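Local coordinates for cytolethal distending toxin protein B (PDB 1SR4) that probably acts as the DNase I-like nuclease subunit of a three-part bacterial genotoxin that damages DNA in host cells, at residues T9-G14 with V42-S47; G46-S51 with I84-L89; L98-R103 with F134-A139; F178-A183 with L215-L220. All coordinates share one frame; numbering follows the deposited sequence.

Contact 1: residues T9-G14 with V42-S47; sequences TWNLQG and VQEAGS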
loop_
_atom_site.group_PDB
_atom_site.type_symbol
_atom_site.label_atom_id
_atom_site.label_comp_id
_atom_site.label_asym_id
_atom_site.label_seq_id
_atom_site.Cartn_x
_atom_site.Cartn_y
_atom_site.Cartn_z
ATOM N N THR B 9 6.382 -2.700 6.663
ATOM C CA THR B 9 7.537 -2.182 5.953
ATOM C C THR B 9 7.175 -2.103 4.478
ATOM O O THR B 9 6.366 -2.895 3.985
ATOM C CB THR B 9 8.762 -3.132 6.108
ATOM O OG1 THR B 9 9.913 -2.557 5.474
ATOM C CG2 THR B 9 8.469 -4.494 5.442
ATOM N N TRP B 10 7.764 -1.132 3.788
ATOM C CA TRP B 10 7.564 -0.968 2.362
ATOM C C TRP B 10 8.755 -0.215 1.785
ATOM O O TRP B 10 9.179 0.791 2.342
ATOM C CB TRP B 10 6.281 -0.189 2.040
ATOM C CG TRP B 10 5.995 -0.155 0.555
ATOM C CD1 TRP B 10 6.057 -1.217 -0.317
ATOM C CD2 TRP B 10 5.622 0.994 -0.239
ATOM N NE1 TRP B 10 5.747 -0.796 -1.596
ATOM C CE2 TRP B 10 5.483 0.551 -1.578
ATOM C CE3 TRP B 10 5.391 2.345 0.051
ATOM C CZ2 TRP B 10 5.128 1.420 -2.628
ATOM C CZ3 TRP B 10 5.031 3.211 -0.996
ATOM C CH2 TRP B 10 4.906 2.741 -2.316
ATOM N N ASN B 11 9.311 -0.732 0.690
ATOM C CA ASN B 11 10.407 -0.055 0.024
ATOM C C ASN B 11 9.653 0.753 -1.029
ATOM O O ASN B 11 9.085 0.200 -1.968
ATOM C CB ASN B 11 11.372 -1.041 -0.659
ATOM C CG ASN B 11 12.532 -0.326 -1.328
ATOM O OD1 ASN B 11 12.385 0.812 -1.794
ATOM N ND2 ASN B 11 13.677 -0.975 -1.391
ATOM N N LEU B 12 9.639 2.062 -0.839
ATOM C CA LEU B 12 8.937 2.993 -1.704
ATOM C C LEU B 12 9.582 3.238 -3.070
ATOM O O LEU B 12 8.898 3.663 -4.002
ATOM C CB LEU B 12 8.768 4.317 -0.930
ATOM C CG LEU B 12 7.923 5.488 -1.457
ATOM C CD1 LEU B 12 7.190 6.152 -0.275
ATOM C CD2 LEU B 12 8.831 6.523 -2.187
ATOM N N GLN B 13 10.883 2.967 -3.192
ATOM C CA GLN B 13 11.621 3.187 -4.447
ATOM C C GLN B 13 11.368 4.592 -4.972
ATOM O O GLN B 13 10.995 4.782 -6.130
ATOM C CB GLN B 13 11.225 2.153 -5.519
ATOM C CG GLN B 13 11.613 0.708 -5.150
ATOM C CD GLN B 13 11.515 -0.251 -6.320
ATOM O OE1 GLN B 13 10.511 -0.292 -7.026
ATOM N NE2 GLN B 13 12.563 -1.034 -6.531
ATOM N N GLY B 14 11.610 5.583 -4.131
ATOM C CA GLY B 14 11.364 6.953 -4.545
ATOM C C GLY B 14 12.423 7.533 -5.467
ATOM O O GLY B 14 13.539 7.014 -5.544
ATOM N N VAL B 42 10.113 2.564 6.115
ATOM C CA VAL B 42 10.186 2.886 4.694
ATOM C C VAL B 42 11.638 2.927 4.213
ATOM O O VAL B 42 12.513 3.452 4.901
ATOM C CB VAL B 42 9.552 4.270 4.401
ATOM C CG1 VAL B 42 9.452 4.489 2.889
ATOM C CG2 VAL B 42 8.147 4.365 5.030
ATOM N N GLN B 43 11.901 2.358 3.039
ATOM C CA GLN B 43 13.247 2.401 2.473
ATOM C C GLN B 43 13.109 3.184 1.171
ATOM O O GLN B 43 12.017 3.277 0.627
ATOM C CB GLN B 43 13.785 0.997 2.210
ATOM C CG GLN B 43 13.846 0.090 3.431
ATOM C CD GLN B 43 12.505 -0.549 3.743
ATOM O OE1 GLN B 43 11.852 -1.088 2.856
ATOM N NE2 GLN B 43 12.088 -0.496 5.007
ATOM N N GLU B 44 14.199 3.764 0.686
ATOM C CA GLU B 44 14.170 4.555 -0.542
ATOM C C GLU B 44 13.028 5.566 -0.443
ATOM O O GLU B 44 12.232 5.756 -1.373
ATOM C CB GLU B 44 14.002 3.634 -1.757
ATOM C CG GLU B 44 15.194 2.675 -1.945
ATOM C CD GLU B 44 15.137 1.914 -3.246
ATOM O OE1 GLU B 44 14.909 2.563 -4.298
ATOM O OE2 GLU B 44 15.323 0.676 -3.214
ATOM N N ALA B 45 12.976 6.233 0.701
ATOM C CA ALA B 45 11.921 7.193 0.987
ATOM C C ALA B 45 11.902 8.468 0.158
ATOM O O ALA B 45 10.859 9.137 0.064
ATOM C CB ALA B 45 11.956 7.552 2.479
ATOM N N GLY B 46 13.030 8.810 -0.448
ATOM C CA GLY B 46 13.075 10.044 -1.210
ATOM C C GLY B 46 12.830 11.200 -0.251
ATOM O O GLY B 46 13.353 11.202 0.873
ATOM N N SER B 47 12.051 12.186 -0.701
ATOM C CA SER B 47 11.683 13.351 0.107
ATOM C C SER B 47 10.444 13.000 0.926
ATOM O O SER B 47 9.648 12.142 0.519
ATOM C CB SER B 47 11.329 14.552 -0.791
ATOM O OG SER B 47 12.471 15.081 -1.435
HETATM O O HOH W 1 15.435 -0.622 -5.311
HETATM O O HOH W 2 15.406 5.005 -4.894
#
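With CG anti to the backbone N (chi1 -179°), Asn11 sends its amide to Glu44, whose CG is anti to the carbonyl carbon (chi1 -64°) and whose chain is extended beyond it. Asn11 ND2 donates to Glu44 OE2 at 3.0 Å. The donor comes from above the carboxylate plane, and the two flat groups are 78° apart. Asn11 ND2 also bonds Asp177. Asn11 OD1 accepts from Gln13 N at 3.0 Å, an Asx turn, so both ends of the amide are held and its rotation is fixed. Gln13 lies beside Glu44 and points the same way. One water joins Gln13 NE2 to Glu44 OE2, and another joins Gly14 O to Glu44 OE1. Gln13 OE1 bonds Asp251 N.

The segments end the two parallel strands of a beta-alpha-beta unit, strands 7-11 and 39-43 with helix 20-31 between them. In DNase I relatives, an Asn and a Glu at these strand ends belong to the active site; Asn11 and Glu44 are consistent with that role. Gln43 N donates to Trp10 O at 3.2 Å, and Leu12 N to Gln43 O at 3.0 Å. Beyond the strands, Gly14 N reaches Glu44 O at 2.8 Å. On the Trp10 side of the sheet, Leu12 CB packs on Val42 CG1 at 3.9 Å, and helix 20-31 touches both Trp10 and Leu12.

Contact 2: residues G46-S51 with I84-L89; sequences GSLPSS and IYYSRL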
loop_
_atom_site.group_PDB
_atom_site.type_symbol
_atom_site.label_atom_id
_atom_site.label_comp_id
_atom_site.label_asym_id
_atom_site.label_seq_id
_atom_site.Cartn_x
_atom_site.Cartn_y
_atom_site.Cartn_z
ATOM N N GLY B 46 13.030 8.810 -0.448
ATOM C CA GLY B 46 13.075 10.044 -1.210
ATOM C C GLY B 46 12.830 11.200 -0.251
ATOM O O GLY B 46 13.353 11.202 0.873
ATOM N N SER B 47 12.051 12.186 -0.701
ATOM C CA SER B 47 11.683 13.351 0.107
ATOM C C SER B 47 10.444 13.000 0.926
ATOM O O SER B 47 9.648 12.142 0.519
ATOM C CB SER B 47 11.329 14.552 -0.791
ATOM O OG SER B 47 12.471 15.081 -1.435
ATOM N N LEU B 48 10.260 13.654 2.069
ATOM C CA LEU B 48 9.064 13.372 2.874
ATOM C C LEU B 48 7.871 14.035 2.211
ATOM O O LEU B 48 8.042 14.822 1.281
ATOM C CB LEU B 48 9.218 13.927 4.295
ATOM C CG LEU B 48 10.249 13.236 5.195
ATOM C CD1 LEU B 48 10.157 13.786 6.626
ATOM C CD2 LEU B 48 9.976 11.731 5.201
ATOM N N PRO B 49 6.640 13.719 2.665
ATOM C CA PRO B 49 5.465 14.352 2.057
ATOM C C PRO B 49 5.684 15.862 2.188
ATOM O O PRO B 49 6.236 16.312 3.195
ATOM C CB PRO B 49 4.321 13.864 2.944
ATOM C CG PRO B 49 4.802 12.478 3.371
ATOM C CD PRO B 49 6.247 12.742 3.702
ATOM N N SER B 50 5.261 16.645 1.201
ATOM C CA SER B 50 5.478 18.091 1.280
ATOM C C SER B 50 4.773 18.726 2.478
ATOM O O SER B 50 5.211 19.754 2.966
ATOM C CB SER B 50 5.019 18.786 -0.012
ATOM O OG SER B 50 3.626 18.608 -0.197
ATOM N N SER B 51 3.696 18.117 2.971
ATOM C CA SER B 51 3.004 18.711 4.113
ATOM C C SER B 51 3.596 18.328 5.477
ATOM O O SER B 51 3.134 18.819 6.517
ATOM C CB SER B 51 1.516 18.358 4.085
ATOM O OG SER B 51 1.339 17.003 4.411
ATOM N N ILE B 84 7.166 11.154 11.912
ATOM C CA ILE B 84 8.034 10.504 10.938
ATOM C C ILE B 84 9.471 10.761 11.372
ATOM O O ILE B 84 9.848 11.913 11.576
ATOM C CB ILE B 84 7.920 11.055 9.487
ATOM C CG1 ILE B 84 6.474 10.968 8.968
ATOM C CG2 ILE B 84 8.856 10.220 8.567
ATOM C CD1 ILE B 84 6.268 11.591 7.554
ATOM N N TYR B 85 10.263 9.696 11.521
ATOM C CA TYR B 85 11.684 9.821 11.882
ATOM C C TYR B 85 12.395 9.558 10.556
ATOM O O TYR B 85 12.290 8.482 9.968
ATOM C CB TYR B 85 12.029 8.819 12.966
ATOM C CG TYR B 85 11.308 9.184 14.237
ATOM C CD1 TYR B 85 11.804 10.195 15.069
ATOM C CD2 TYR B 85 10.057 8.635 14.534
ATOM C CE1 TYR B 85 11.065 10.661 16.160
ATOM C CE2 TYR B 85 9.310 9.093 15.627
ATOM C CZ TYR B 85 9.821 10.114 16.432
ATOM O OH TYR B 85 9.059 10.629 17.477
ATOM N N TYR B 86 13.093 10.580 10.088
ATOM C CA TYR B 86 13.715 10.584 8.768
ATOM C C TYR B 86 15.241 10.672 8.773
ATOM O O TYR B 86 15.823 11.558 9.399
ATOM C CB TYR B 86 13.092 11.775 8.031
ATOM C CG TYR B 86 13.550 12.084 6.625
ATOM C CD1 TYR B 86 13.426 11.144 5.599
ATOM C CD2 TYR B 86 13.974 13.375 6.292
ATOM C CE1 TYR B 86 13.700 11.484 4.269
ATOM C CE2 TYR B 86 14.252 13.728 4.959
ATOM C CZ TYR B 86 14.107 12.775 3.955
ATOM O OH TYR B 86 14.353 13.126 2.640
ATOM N N SER B 87 15.879 9.749 8.070
ATOM C CA SER B 87 17.326 9.734 7.970
ATOM C C SER B 87 17.653 9.966 6.498
ATOM O O SER B 87 17.543 9.060 5.676
ATOM C CB SER B 87 17.869 8.389 8.441
ATOM O OG SER B 87 19.262 8.320 8.206
ATOM N N ARG B 88 18.031 11.194 6.165
ATOM C CA ARG B 88 18.326 11.537 4.783
ATOM C C ARG B 88 19.776 11.181 4.443
ATOM O O ARG B 88 20.641 12.050 4.351
ATOM C CB ARG B 88 18.062 13.028 4.569
ATOM C CG ARG B 88 18.143 13.492 3.133
ATOM C CD ARG B 88 17.944 15.007 3.044
ATOM N NE ARG B 88 18.177 15.479 1.681
ATOM C CZ ARG B 88 19.379 15.727 1.161
ATOM N NH1 ARG B 88 20.476 15.567 1.893
ATOM N NH2 ARG B 88 19.485 16.113 -0.105
ATOM N N LEU B 89 20.020 9.888 4.270
ATOM C CA LEU B 89 21.346 9.366 3.956
ATOM C C LEU B 89 21.873 9.726 2.570
ATOM O O LEU B 89 23.074 9.982 2.402
ATOM C CB LEU B 89 21.333 7.839 4.086
ATOM C CG LEU B 89 20.906 7.283 5.448
ATOM C CD1 LEU B 89 20.730 5.769 5.365
ATOM C CD2 LEU B 89 21.937 7.653 6.494
#
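Leu48 sits over one face of the Tyr86 ring. Its CG lies 3.7 Å from the centroid of that ring, only 7° off the normal, which makes a CH-pi contact. The two side chains slide past each other in opposite directions. The methyls spread over the same face: Leu48 CD2 comes to 3.5 Å from Tyr86 CD1, and Leu48 CD1 lies near CG and CB of the tyrosine. Leu48 CD2 also meets Ile84 CG2 at 3.9 Å, so the leucine touches both Ile84 and Tyr86, two residues apart on one strand. Next to it, Pro49 CD and Ile84 CD1 meet tip to tip at 4.0 Å.

The polar edge is at the far end of the tyrosine. Tyr86 CG is anti to the backbone N (chi1 179°), which carries the ring out to the loop. There Tyr86 OH donates to Gly46 O at 2.8 Å, and Gly46 O lies at the ring edge, in its plane. Asn97 ND2 is a second donor to Gly46 O, so two bonds grip this carbonyl.

The contact joins the loop after strand 39-43 to strand 81-87. Trp23 of helix 20-31 touches Leu48 and Pro49. Tyr69 of strand 67-72 packs on Leu48, and Trp71 on Pro49 and Ile84.

Contact 3: residues L98-R103 with F134-A139; sequences LAIVSR and FFTVHA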
loop_
_atom_site.group_PDB
_atom_site.type_symbol
_atom_site.label_atom_id
_atom_site.label_comp_id
_atom_site.label_asym_id
_atom_site.label_seq_id
_atom_site.Cartn_x
_atom_site.Cartn_y
_atom_site.Cartn_z
ATOM N N LEU B 98 16.027 6.621 4.578
ATOM C CA LEU B 98 15.249 5.751 5.460
ATOM C C LEU B 98 14.295 6.587 6.299
ATOM O O LEU B 98 14.599 7.731 6.661
ATOM C CB LEU B 98 16.169 4.959 6.401
ATOM C CG LEU B 98 17.121 3.936 5.766
ATOM C CD1 LEU B 98 18.102 3.425 6.817
ATOM C CD2 LEU B 98 16.322 2.790 5.161
ATOM N N ALA B 99 13.145 6.006 6.621
ATOM C CA ALA B 99 12.150 6.693 7.432
ATOM C C ALA B 99 11.365 5.691 8.255
ATOM O O ALA B 99 11.266 4.505 7.901
ATOM C CB ALA B 99 11.186 7.471 6.540
ATOM N N ILE B 100 10.817 6.179 9.363
ATOM C CA ILE B 100 9.969 5.359 10.200
ATOM C C ILE B 100 8.788 6.239 10.556
ATOM O O ILE B 100 8.971 7.341 11.077
ATOM C CB ILE B 100 10.628 4.907 11.521
ATOM C CG1 ILE B 100 11.808 3.979 11.250
ATOM C CG2 ILE B 100 9.588 4.112 12.360
ATOM C CD1 ILE B 100 12.577 3.594 12.516
ATOM N N VAL B 101 7.584 5.765 10.248
ATOM C CA VAL B 101 6.363 6.502 10.581
ATOM C C VAL B 101 5.787 5.795 11.800
ATOM O O VAL B 101 5.641 4.578 11.797
ATOM C CB VAL B 101 5.299 6.440 9.457
ATOM C CG1 VAL B 101 4.063 7.273 9.871
ATOM C CG2 VAL B 101 5.887 6.949 8.142
ATOM N N SER B 102 5.446 6.566 12.826
ATOM C CA SER B 102 4.906 6.008 14.049
ATOM C C SER B 102 3.752 6.853 14.584
ATOM O O SER B 102 3.794 8.090 14.539
ATOM C CB SER B 102 6.023 5.955 15.100
ATOM O OG SER B 102 5.577 5.339 16.291
ATOM N N ARG B 103 2.727 6.189 15.103
ATOM C CA ARG B 103 1.589 6.898 15.691
ATOM C C ARG B 103 2.074 7.543 16.988
ATOM O O ARG B 103 1.701 8.667 17.312
ATOM C CB ARG B 103 0.447 5.939 16.058
ATOM C CG ARG B 103 0.056 4.920 15.019
ATOM C CD ARG B 103 -0.715 5.502 13.848
ATOM N NE ARG B 103 -1.513 6.672 14.190
ATOM C CZ ARG B 103 -2.412 7.217 13.373
ATOM N NH1 ARG B 103 -2.638 6.681 12.183
ATOM N NH2 ARG B 103 -3.044 8.333 13.722
ATOM N N PHE B 134 12.308 -0.486 17.442
ATOM C CA PHE B 134 11.991 -0.828 16.058
ATOM C C PHE B 134 12.956 -0.207 15.058
ATOM O O PHE B 134 13.101 1.003 15.009
ATOM C CB PHE B 134 10.567 -0.348 15.762
ATOM C CG PHE B 134 9.528 -0.880 16.719
ATOM C CD1 PHE B 134 8.890 -2.099 16.473
ATOM C CD2 PHE B 134 9.173 -0.154 17.854
ATOM C CE1 PHE B 134 7.908 -2.587 17.344
ATOM C CE2 PHE B 134 8.192 -0.621 18.736
ATOM C CZ PHE B 134 7.554 -1.842 18.483
ATOM N N PHE B 135 13.600 -1.039 14.244
ATOM C CA PHE B 135 14.553 -0.556 13.239
ATOM C C PHE B 135 14.083 -0.767 11.796
ATOM O O PHE B 135 13.376 -1.727 11.491
ATOM C CB PHE B 135 15.893 -1.301 13.365
ATOM C CG PHE B 135 16.659 -1.010 14.624
ATOM C CD1 PHE B 135 17.628 -0.008 14.644
ATOM C CD2 PHE B 135 16.438 -1.759 15.779
ATOM C CE1 PHE B 135 18.369 0.242 15.799
ATOM C CE2 PHE B 135 17.167 -1.527 16.940
ATOM C CZ PHE B 135 18.138 -0.524 16.955
ATOM N N THR B 136 14.516 0.130 10.918
ATOM C CA THR B 136 14.254 0.023 9.494
ATOM C C THR B 136 15.646 -0.213 8.872
ATOM O O THR B 136 16.609 0.461 9.227
ATOM C CB THR B 136 13.619 1.334 8.889
ATOM O OG1 THR B 136 13.436 1.165 7.477
ATOM C CG2 THR B 136 14.520 2.547 9.104
ATOM N N VAL B 137 15.758 -1.189 7.978
ATOM C CA VAL B 137 17.023 -1.472 7.313
ATOM C C VAL B 137 16.853 -1.615 5.818
ATOM O O VAL B 137 15.770 -1.934 5.312
ATOM C CB VAL B 137 17.684 -2.791 7.783
ATOM C CG1 VAL B 137 18.062 -2.692 9.238
ATOM C CG2 VAL B 137 16.730 -3.976 7.512
ATOM N N HIS B 138 17.948 -1.369 5.117
ATOM C CA HIS B 138 17.991 -1.519 3.682
ATOM C C HIS B 138 19.392 -2.045 3.398
ATOM O O HIS B 138 20.331 -1.268 3.220
ATOM C CB HIS B 138 17.760 -0.179 2.973
ATOM C CG HIS B 138 17.722 -0.300 1.480
ATOM N ND1 HIS B 138 17.478 0.768 0.646
ATOM C CD2 HIS B 138 17.903 -1.372 0.673
ATOM C CE1 HIS B 138 17.506 0.360 -0.610
ATOM N NE2 HIS B 138 17.760 -0.937 -0.623
ATOM N N ALA B 139 19.535 -3.369 3.374
ATOM C CA ALA B 139 20.840 -3.993 3.141
ATOM C C ALA B 139 21.299 -3.838 1.693
ATOM O O ALA B 139 20.503 -3.506 0.795
ATOM C CB ALA B 139 20.790 -5.476 3.531
#
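Thr136 lays its CG2 methyl against Ile100 CG1 at 3.7 Å and against Leu98 CB at 4.0 Å. Its OG1 is anti to the backbone N (chi1 178°), which puts CG2 in the crowded position between N and the carbonyl carbon. From there the methyl fits between the two apolar side chains. Ile100 and Thr136 run past each other in opposite directions, and Ile100 CD1 goes on to touch Phe134 O at 3.6 Å.

Strands 98-102 and 132-138 belong to different sheets. No hydrogen bond links the two segments. The axes of strands 98-102 and 134-138 come within 7.5 Å, their N-to-C directions 149° apart, so roughly antiparallel. This is face-to-face packing inside the two-sheet core of the DNase I-like fold. The centre of the contact is about 3 Å from the centre of the chain. Ile39 and Met41 of strand 39-43 extend the layer on one sheet, and Val125 and Ile127 of strand 124-129 on the other.

Toward the far end, Leu98 CD2 meets His138 CB at 4.0 Å. The imidazole leads away from this contact and touches Glu44; the His138 side chain also packs on Val12 of the protein C chain. At the other end the Phe134 ring also turns away, and makes a T-shaped (edge-to-face) pair with the ring of Phe5.

Contact 4: residues F178-A183 with L215-L220; sequences FNRAPA and LDYAIL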
loop_
_atom_site.group_PDB
_atom_site.type_symbol
_atom_site.label_atom_id
_atom_site.label_comp_id
_atom_site.label_asym_id
_atom_site.label_seq_id
_atom_site.Cartn_x
_atom_site.Cartn_y
_atom_site.Cartn_z
ATOM N N PHE B 178 16.079 -6.744 3.225
ATOM C CA PHE B 178 17.313 -7.475 3.498
ATOM C C PHE B 178 18.056 -7.889 2.242
ATOM O O PHE B 178 19.220 -8.278 2.300
ATOM C CB PHE B 178 17.017 -8.704 4.361
ATOM C CG PHE B 178 16.758 -8.368 5.800
ATOM C CD1 PHE B 178 17.807 -8.304 6.707
ATOM C CD2 PHE B 178 15.467 -8.088 6.245
ATOM C CE1 PHE B 178 17.587 -7.971 8.042
ATOM C CE2 PHE B 178 15.236 -7.752 7.578
ATOM C CZ PHE B 178 16.303 -7.696 8.479
ATOM N N ASN B 179 17.378 -7.813 1.105
ATOM C CA ASN B 179 17.999 -8.151 -0.159
ATOM C C ASN B 179 18.599 -9.551 -0.243
ATOM O O ASN B 179 19.595 -9.754 -0.921
ATOM C CB ASN B 179 19.063 -7.098 -0.526
ATOM C CG ASN B 179 18.504 -6.008 -1.432
ATOM O OD1 ASN B 179 17.787 -6.313 -2.376
ATOM N ND2 ASN B 179 18.833 -4.743 -1.157
ATOM N N ARG B 180 17.986 -10.510 0.440
ATOM C CA ARG B 180 18.434 -11.907 0.397
ATOM C C ARG B 180 17.295 -12.729 0.971
ATOM O O ARG B 180 16.481 -12.213 1.734
ATOM C CB ARG B 180 19.714 -12.115 1.220
ATOM C CG ARG B 180 19.563 -11.768 2.703
ATOM C CD ARG B 180 20.914 -11.512 3.352
ATOM N NE ARG B 180 21.714 -12.726 3.470
ATOM C CZ ARG B 180 22.902 -12.763 4.064
ATOM N NH1 ARG B 180 23.419 -11.654 4.583
ATOM N NH2 ARG B 180 23.569 -13.902 4.156
ATOM N N ALA B 181 17.221 -14.000 0.598
ATOM C CA ALA B 181 16.157 -14.862 1.075
ATOM C C ALA B 181 16.231 -15.066 2.582
ATOM O O ALA B 181 17.307 -15.045 3.177
ATOM C CB ALA B 181 16.228 -16.204 0.358
ATOM N N PRO B 182 15.079 -15.252 3.226
ATOM C CA PRO B 182 15.084 -15.457 4.679
ATOM C C PRO B 182 15.968 -16.648 5.097
ATOM O O PRO B 182 16.695 -16.574 6.088
ATOM C CB PRO B 182 13.611 -15.692 4.999
ATOM C CG PRO B 182 12.904 -14.869 3.964
ATOM C CD PRO B 182 13.710 -15.098 2.706
ATOM N N ALA B 183 15.894 -17.746 4.347
ATOM C CA ALA B 183 16.689 -18.931 4.672
ATOM C C ALA B 183 18.177 -18.676 4.478
ATOM O O ALA B 183 19.006 -19.222 5.204
ATOM C CB ALA B 183 16.253 -20.129 3.808
ATOM N N LEU B 215 12.323 -10.550 -0.265
ATOM C CA LEU B 215 13.405 -9.668 0.182
ATOM C C LEU B 215 13.077 -8.792 1.395
ATOM O O LEU B 215 13.981 -8.263 2.044
ATOM C CB LEU B 215 13.795 -8.744 -0.975
ATOM C CG LEU B 215 14.096 -9.382 -2.343
ATOM C CD1 LEU B 215 14.202 -8.284 -3.407
ATOM C CD2 LEU B 215 15.396 -10.219 -2.268
ATOM N N ASP B 216 11.790 -8.650 1.693
ATOM C CA ASP B 216 11.324 -7.786 2.770
ATOM C C ASP B 216 10.690 -8.567 3.902
ATOM O O ASP B 216 9.670 -9.237 3.720
ATOM C CB ASP B 216 10.316 -6.802 2.190
ATOM C CG ASP B 216 10.880 -6.038 1.002
ATOM O OD1 ASP B 216 11.667 -5.086 1.232
ATOM O OD2 ASP B 216 10.550 -6.403 -0.158
ATOM N N TYR B 217 11.297 -8.478 5.080
ATOM C CA TYR B 217 10.774 -9.195 6.223
ATOM C C TYR B 217 11.376 -8.641 7.502
ATOM O O TYR B 217 11.863 -7.508 7.531
ATOM C CB TYR B 217 11.039 -10.708 6.079
ATOM C CG TYR B 217 12.452 -11.075 5.662
ATOM C CD1 TYR B 217 13.434 -11.365 6.612
ATOM C CD2 TYR B 217 12.804 -11.151 4.309
ATOM C CE1 TYR B 217 14.741 -11.726 6.224
ATOM C CE2 TYR B 217 14.100 -11.506 3.909
ATOM C CZ TYR B 217 15.062 -11.788 4.870
ATOM O OH TYR B 217 16.347 -12.100 4.481
ATOM N N ALA B 218 11.325 -9.423 8.565
ATOM C CA ALA B 218 11.854 -8.954 9.833
ATOM C C ALA B 218 12.640 -10.005 10.605
ATOM O O ALA B 218 12.554 -11.205 10.329
ATOM C CB ALA B 218 10.697 -8.442 10.704
ATOM N N ILE B 219 13.433 -9.533 11.559
ATOM C CA ILE B 219 14.157 -10.411 12.457
ATOM C C ILE B 219 13.965 -9.759 13.823
ATOM O O ILE B 219 14.100 -8.534 13.969
ATOM C CB ILE B 219 15.664 -10.556 12.113
ATOM C CG1 ILE B 219 16.300 -11.526 13.118
ATOM C CG2 ILE B 219 16.367 -9.207 12.146
ATOM C CD1 ILE B 219 17.626 -12.133 12.658
ATOM N N LEU B 220 13.623 -10.549 14.828
ATOM C CA LEU B 220 13.396 -9.932 16.129
ATOM C C LEU B 220 13.939 -10.677 17.327
ATOM O O LEU B 220 14.280 -11.848 17.243
ATOM C CB LEU B 220 11.900 -9.705 16.330
ATOM C CG LEU B 220 10.980 -10.922 16.362
ATOM C CD1 LEU B 220 10.960 -11.531 17.763
ATOM C CD2 LEU B 220 9.565 -10.477 15.989
#
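The Tyr217 ring is held between Phe178 on one face and Pro182 on the other. The two aromatic rings form an offset stack, with planes 16° apart and centroids 4.8 Å apart. Phe178 CD2 lies over the rim of the tyrosine, not its centre. On the opposite face, Pro182 CG makes a CH-pi contact, 3.8 Å from the centroid of the Tyr217 ring. Arg180 O lies at the edge of the tyrosine, in plane, and Tyr217 O lies likewise at the edge of the Phe178 ring, 3.4 Å from Phe178 CE2.

Tyr217 CG stands between its own backbone N and carbonyl carbon (chi1 47°). This brings the ring back toward the loop, where Tyr217 OH donates to Arg180 O at 2.8 Å. The hydroxyl approaches from above the carbonyl plane. Phe178 N donates to Leu215 O at 2.8 Å, nearly along the C=O axis. Further along the strand, Phe178 CZ touches Ile219 CG2 at 4.0 Å. Leu215 CD2 packs against the backbone, 3.8 Å from Arg180 N. Arg180 itself turns its guanidinium to Asn184.

The contact ties the loop leading into helix 182-189 to the start of strand 216-221. Leu185 of that helix packs on both Phe178 and Tyr217. Asn179 bonds Ala139 O through ND2, and Asp216 bonds His252. In DNase I relatives an Asn and an Asp near these places belong to the active site. Apolar groups on both faces of Tyr217, with its hydroxyl bonded to Arg180 O, hold the ring in place close to Asn179 and Asp216, consistent with a well-ordered backbone there.

How the contacts relate
Contacts 1 and 2 share Gly46 and Ser47, and their centres are 9 Å apart. Strand 98-102 of contact 3 runs between strands 39-43 and 81-87 in the larger sheet. Val42 N is 2.9 Å from Ala99 O, which links contact 1 to contact 3, and Tyr85 N is 2.7 Å from Ile100 O, which links contact 2 to it. Contact 3 also crosses to the second sheet, where Ala139 O lies 2.9 Å from Asn179 ND2 of contact 4. Contacts 1 and 4 come within about 4 Å at their nearest atoms. Asn11 and Glu44, His138, and Asn179 and Asp216 gather there, from contacts 1, 3 and 4, consistent with a DNase I-like active site. Contacts 2 and 4 lie on opposite sides of the chain's centre, their own centres about 24 Å apart.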